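Local coordinates for protein O-methyltransferase, SAM-dependent (Legionella pneumophila subsp. pneumophila, PDB 3R3H) that probably transfers a methyl group from S-adenosylmethionine to an oxygen atom of its substrate, at residues A[14-17]-A[18-22]; A[37-40]-A[41-45]. One frame throughout, in Å; residues are numbered along the deposited sequence.

Contact 1 (A[14-17]-A[18-22])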
loop_
_atom_site.group_PDB
_atom_site.type_symbol
_atom_site.label_atom_id
_atom_site.label_comp_id
_atom_site.label_asym_id
_atom_site.label_seq_id
_atom_site.Cartn_x
_atom_site.Cartn_y
_atom_site.Cartn_z
ATOM N N LYS A 14 4.435 -15.787 9.208
ATOM C CA LYS A 14 5.465 -16.699 8.718
ATOM C C LYS A 14 5.161 -17.041 7.254
ATOM O O LYS A 14 6.060 -17.069 6.413
ATOM C CB LYS A 14 5.450 -17.989 9.548
ATOM C CG LYS A 14 6.776 -18.383 10.179
ATOM C CD LYS A 14 6.955 -17.762 11.577
ATOM C CE LYS A 14 7.213 -16.251 11.550
ATOM N NZ LYS A 14 7.373 -15.670 12.922
ATOM N N TYR A 15 3.882 -17.302 6.978
ATOM C CA TYR A 15 3.387 -17.643 5.643
ATOM C C TYR A 15 3.539 -16.447 4.700
ATOM O O TYR A 15 4.059 -16.573 3.587
ATOM C CB TYR A 15 1.908 -18.057 5.734
ATOM C CG TYR A 15 1.297 -18.564 4.440
ATOM C CD1 TYR A 15 1.816 -19.687 3.791
ATOM C CD2 TYR A 15 0.204 -17.917 3.856
ATOM C CE1 TYR A 15 1.267 -20.154 2.590
ATOM C CE2 TYR A 15 -0.354 -18.375 2.655
ATOM C CZ TYR A 15 0.185 -19.491 2.027
ATOM O OH TYR A 15 -0.337 -19.930 0.828
ATOM N N LEU A 16 3.075 -15.290 5.163
ATOM C CA LEU A 16 3.151 -14.058 4.396
ATOM C C LEU A 16 4.577 -13.893 3.892
ATOM O O LEU A 16 4.842 -13.804 2.688
ATOM C CB LEU A 16 2.765 -12.882 5.288
ATOM C CG LEU A 16 2.749 -11.466 4.705
ATOM C CD1 LEU A 16 1.888 -10.573 5.588
ATOM C CD2 LEU A 16 4.159 -10.908 4.592
ATOM N N LEU A 17 5.498 -13.873 4.843
ATOM C CA LEU A 17 6.919 -13.731 4.562
ATOM C C LEU A 17 7.411 -14.754 3.523
ATOM O O LEU A 17 8.077 -14.397 2.547
ATOM C CB LEU A 17 7.690 -13.902 5.870
ATOM C CG LEU A 17 8.296 -12.714 6.639
ATOM C CD1 LEU A 17 7.555 -11.411 6.425
ATOM C CD2 LEU A 17 8.308 -13.104 8.115
ATOM N N ASP A 18 7.061 -16.017 3.745
ATOM C CA ASP A 18 7.459 -17.119 2.877
ATOM C C ASP A 18 7.094 -16.915 1.408
ATOM O O ASP A 18 7.948 -17.047 0.512
ATOM C CB ASP A 18 6.816 -18.412 3.360
ATOM C CG ASP A 18 7.285 -19.614 2.570
ATOM O OD1 ASP A 18 6.496 -20.571 2.399
ATOM O OD2 ASP A 18 8.458 -19.602 2.124
ATOM N N ILE A 19 5.826 -16.592 1.160
ATOM C CA ILE A 19 5.344 -16.399 -0.201
ATOM C C ILE A 19 5.664 -15.045 -0.843
ATOM O O ILE A 19 5.567 -14.911 -2.056
ATOM C CB ILE A 19 3.817 -16.621 -0.279
ATOM C CG1 ILE A 19 3.095 -15.516 0.500
ATOM C CG2 ILE A 19 3.455 -18.003 0.294
ATOM C CD1 ILE A 19 1.592 -15.495 0.281
ATOM N N SER A 20 6.052 -14.039 -0.063
ATOM C CA SER A 20 6.326 -12.739 -0.678
ATOM C C SER A 20 7.695 -12.114 -0.422
ATOM O O SER A 20 8.218 -11.413 -1.290
ATOM C CB SER A 20 5.242 -11.719 -0.292
ATOM O OG SER A 20 5.397 -11.263 1.043
ATOM N N LEU A 21 8.278 -12.355 0.750
ATOM C CA LEU A 21 9.580 -11.764 1.052
ATOM C C LEU A 21 10.635 -12.225 0.070
ATOM O O LEU A 21 10.960 -13.412 -0.004
ATOM C CB LEU A 21 10.041 -12.122 2.466
ATOM C CG LEU A 21 10.784 -11.043 3.278
ATOM C CD1 LEU A 21 11.610 -11.740 4.343
ATOM C CD2 LEU A 21 11.677 -10.173 2.408
ATOM N N ARG A 22 11.154 -11.273 -0.689
ATOM C CA ARG A 22 12.197 -11.538 -1.663
ATOM C C ARG A 22 13.332 -10.598 -1.262
ATOM O O ARG A 22 13.666 -9.634 -1.958
ATOM C CB ARG A 22 11.671 -11.281 -3.091
ATOM C CG ARG A 22 10.997 -12.530 -3.692
ATOM C CD ARG A 22 9.689 -12.267 -4.461
ATOM N NE ARG A 22 9.901 -11.824 -5.835
ATOM C CZ ARG A 22 9.274 -12.334 -6.891
ATOM N NH1 ARG A 22 8.393 -13.310 -6.731
ATOM N NH2 ARG A 22 9.534 -11.874 -8.111
#
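The C-terminal end of the N-terminal helix 10-20 brings Tyr15 and Ile19, one turn apart, into a CH-pi contact. Ile19 CG2 lies over one face of the Tyr15 ring, 4.1 Å from the ring centroid and displaced toward the rim, where CE1 is its nearest ring atom. Tyr15 has CG anti to its own N (chi1 -174°), which swings the ring alongside the backbone toward the following turn. Beneath this pair the helix is regular: Ile19 N donates to Tyr15 O at 3.0 Å, nearly straight at 169°, and Asp18 N donates to Lys14 O.

The last turn is less tidy. Leu16 O takes a weak bond from Ser20 N and a second from Ser20 OG at 3.1 Å. With chi1 at 75°, OG folds back against the helix and reaches this oxygen from above the carbonyl plane, so the side chain reinforces a poorly aligned backbone bond. Leu17 O accepts from Leu21 N at 2.7 Å and, weakly, from Ser20 N. Leu21 is the first residue to leave helical angles. Its side chain lies beside that of Leu17, the two pointing the same way, with Leu17 CG 4.1 Å from Leu21 CD1.

Leu17 and Leu21 also touch helix 46-59. Asn194 ND2 of the second subunit is hydrogen-bonded to Tyr15 OH, and Lys198 NZ of that subunit forms a salt bridge with Asp18 OD2. Side chains packed at i and i+4, and a serine hydroxyl bonded back to the i-4 carbonyl, are common in alpha-helices; here they fall in the last turns of helix 10-20, at the dimer interface.

Contact 2 (A[37-40]-A[41-45])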
loop_
_atom_site.group_PDB
_atom_site.type_symbol
_atom_site.label_atom_id
_atom_site.label_comp_id
_atom_site.label_asym_id
_atom_site.label_seq_id
_atom_site.Cartn_x
_atom_site.Cartn_y
_atom_site.Cartn_z
ATOM N N MET A 37 20.140 -6.508 18.789
ATOM C CA MET A 37 20.223 -5.065 19.013
ATOM C C MET A 37 18.820 -4.527 19.339
ATOM O O MET A 37 17.836 -4.934 18.726
ATOM C CB MET A 37 20.759 -4.418 17.727
ATOM C CG MET A 37 21.758 -3.274 17.876
ATOM S SD MET A 37 22.754 -3.091 16.346
ATOM C CE MET A 37 23.557 -1.483 16.598
ATOM N N GLU A 38 18.730 -3.621 20.307
ATOM C CA GLU A 38 17.440 -3.040 20.698
ATOM C C GLU A 38 16.899 -2.104 19.618
ATOM O O GLU A 38 15.709 -1.784 19.593
ATOM C CB GLU A 38 17.583 -2.291 22.030
ATOM C CG GLU A 38 17.952 -3.215 23.177
ATOM C CD GLU A 38 16.998 -4.397 23.281
ATOM O OE1 GLU A 38 15.828 -4.175 23.654
ATOM O OE2 GLU A 38 17.410 -5.539 22.977
ATOM N N LEU A 39 17.799 -1.686 18.724
ATOM C CA LEU A 39 17.503 -0.791 17.597
ATOM C C LEU A 39 16.595 -1.479 16.571
ATOM O O LEU A 39 15.789 -0.824 15.910
ATOM C CB LEU A 39 18.809 -0.372 16.898
ATOM C CG LEU A 39 19.166 1.101 16.661
ATOM C CD1 LEU A 39 20.387 1.145 15.748
ATOM C CD2 LEU A 39 18.009 1.866 16.031
ATOM N N ALA A 40 16.742 -2.798 16.440
ATOM C CA ALA A 40 15.958 -3.596 15.498
ATOM C C ALA A 40 14.440 -3.359 15.564
ATOM O O ALA A 40 13.724 -3.573 14.582
ATOM C CB ALA A 40 16.275 -5.084 15.706
ATOM N N ASN A 41 13.963 -2.917 16.728
ATOM C CA ASN A 41 12.542 -2.633 16.947
ATOM C C ASN A 41 12.061 -1.390 16.207
ATOM O O ASN A 41 10.968 -1.401 15.644
ATOM C CB ASN A 41 12.242 -2.468 18.442
ATOM C CG ASN A 41 12.281 -3.784 19.204
ATOM O OD1 ASN A 41 11.614 -4.756 18.832
ATOM N ND2 ASN A 41 13.054 -3.814 20.292
ATOM N N MET A 42 12.863 -0.325 16.215
ATOM C CA MET A 42 12.485 0.906 15.518
ATOM C C MET A 42 12.631 0.699 14.014
ATOM O O MET A 42 12.273 1.564 13.206
ATOM C CB MET A 42 13.368 2.092 15.938
ATOM C CG MET A 42 14.424 1.797 16.999
ATOM S SD MET A 42 13.992 2.441 18.635
ATOM C CE MET A 42 14.693 4.082 18.597
ATOM N N GLN A 43 13.144 -0.467 13.647
ATOM C CA GLN A 43 13.380 -0.797 12.251
ATOM C C GLN A 43 12.146 -1.270 11.495
ATOM O O GLN A 43 11.361 -2.080 11.995
ATOM C CB GLN A 43 14.493 -1.836 12.165
ATOM C CG GLN A 43 15.814 -1.285 11.648
ATOM C CD GLN A 43 16.066 0.173 12.029
ATOM O OE1 GLN A 43 16.022 0.550 13.204
ATOM N NE2 GLN A 43 16.350 1.000 11.022
ATOM N N VAL A 44 11.988 -0.742 10.285
ATOM C CA VAL A 44 10.867 -1.081 9.433
ATOM C C VAL A 44 10.884 -2.613 9.270
ATOM O O VAL A 44 11.944 -3.237 9.364
ATOM C CB VAL A 44 10.981 -0.301 8.057
ATOM C CG1 VAL A 44 11.882 -1.038 7.079
ATOM C CG2 VAL A 44 9.616 -0.074 7.467
ATOM N N ALA A 45 9.718 -3.221 9.071
ATOM C CA ALA A 45 9.646 -4.668 8.923
ATOM C C ALA A 45 10.006 -5.049 7.503
ATOM O O ALA A 45 9.800 -4.271 6.568
ATOM C CB ALA A 45 8.263 -5.163 9.253
#
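Leu39 and Met42 meet on one side of a run of overlapping beta-turns (37-40, 39-42 and 40-43) in the loop between helices 25-32 and 46-59. Residues 38-40 have helical backbone angles but lack the regular bonds of a helix, and each turn is closed by a weak bond from the N-H of its fourth residue to the carbonyl of its first. The apolar part of the contact is the meeting of the two side chains, which cross at about a right angle, with Leu39 CD2 3.7 Å from Met42 CG. That same CG also lies close to Leu39 O. Around the turn, Leu39 also touches Asn94 and Met42 touches Thr69.

The backbone bonds each join residues three apart, and all are weak. Met42 N donates to Leu39 O at 3.0 Å with an N-H...O angle of only 129°, and Gln43 N donates to Ala40 O at 3.3 Å. Earlier in the chain, Ala40 N makes a similar bond to Met37 O. Gln43 lies where the chain becomes extended, and it also touches Phe70 and Thr71; Ala45 then takes the N-cap position of helix 46-59.

A side-chain amide adds one more link. Asn41 CG sits beside its own N, anti to the carbonyl carbon (chi1 -73°), which carries the amide back along the turn toward Glu38. There it makes a single weak bond across the turn, from Asn41 ND2 to Glu38 O at 3.4 Å.

In the fold
From the N terminus, contact 1 comes first, within helix 10-20 and its exit at 21-22. The chain then runs through helix 25-32 to contact 2, in the loop leading to helix 46-59. Each contact closes just its own local turn; they follow in series, neither nesting nor crossing. Their centres are 19 Å apart and their nearest atoms about 7 Å, without touching. Helix 46-59 is their common neighbour: Leu17 and Leu21 pack on its first turns, while Val44 touches Ala49 and Met52. Contact 1 joins this region to the second subunit, whereas residues 37-45 meet loops 69-71 and Asn94, which follow strands 63-68 and 87-92 in the Rossmann-like class I SAM-dependent methyltransferase fold.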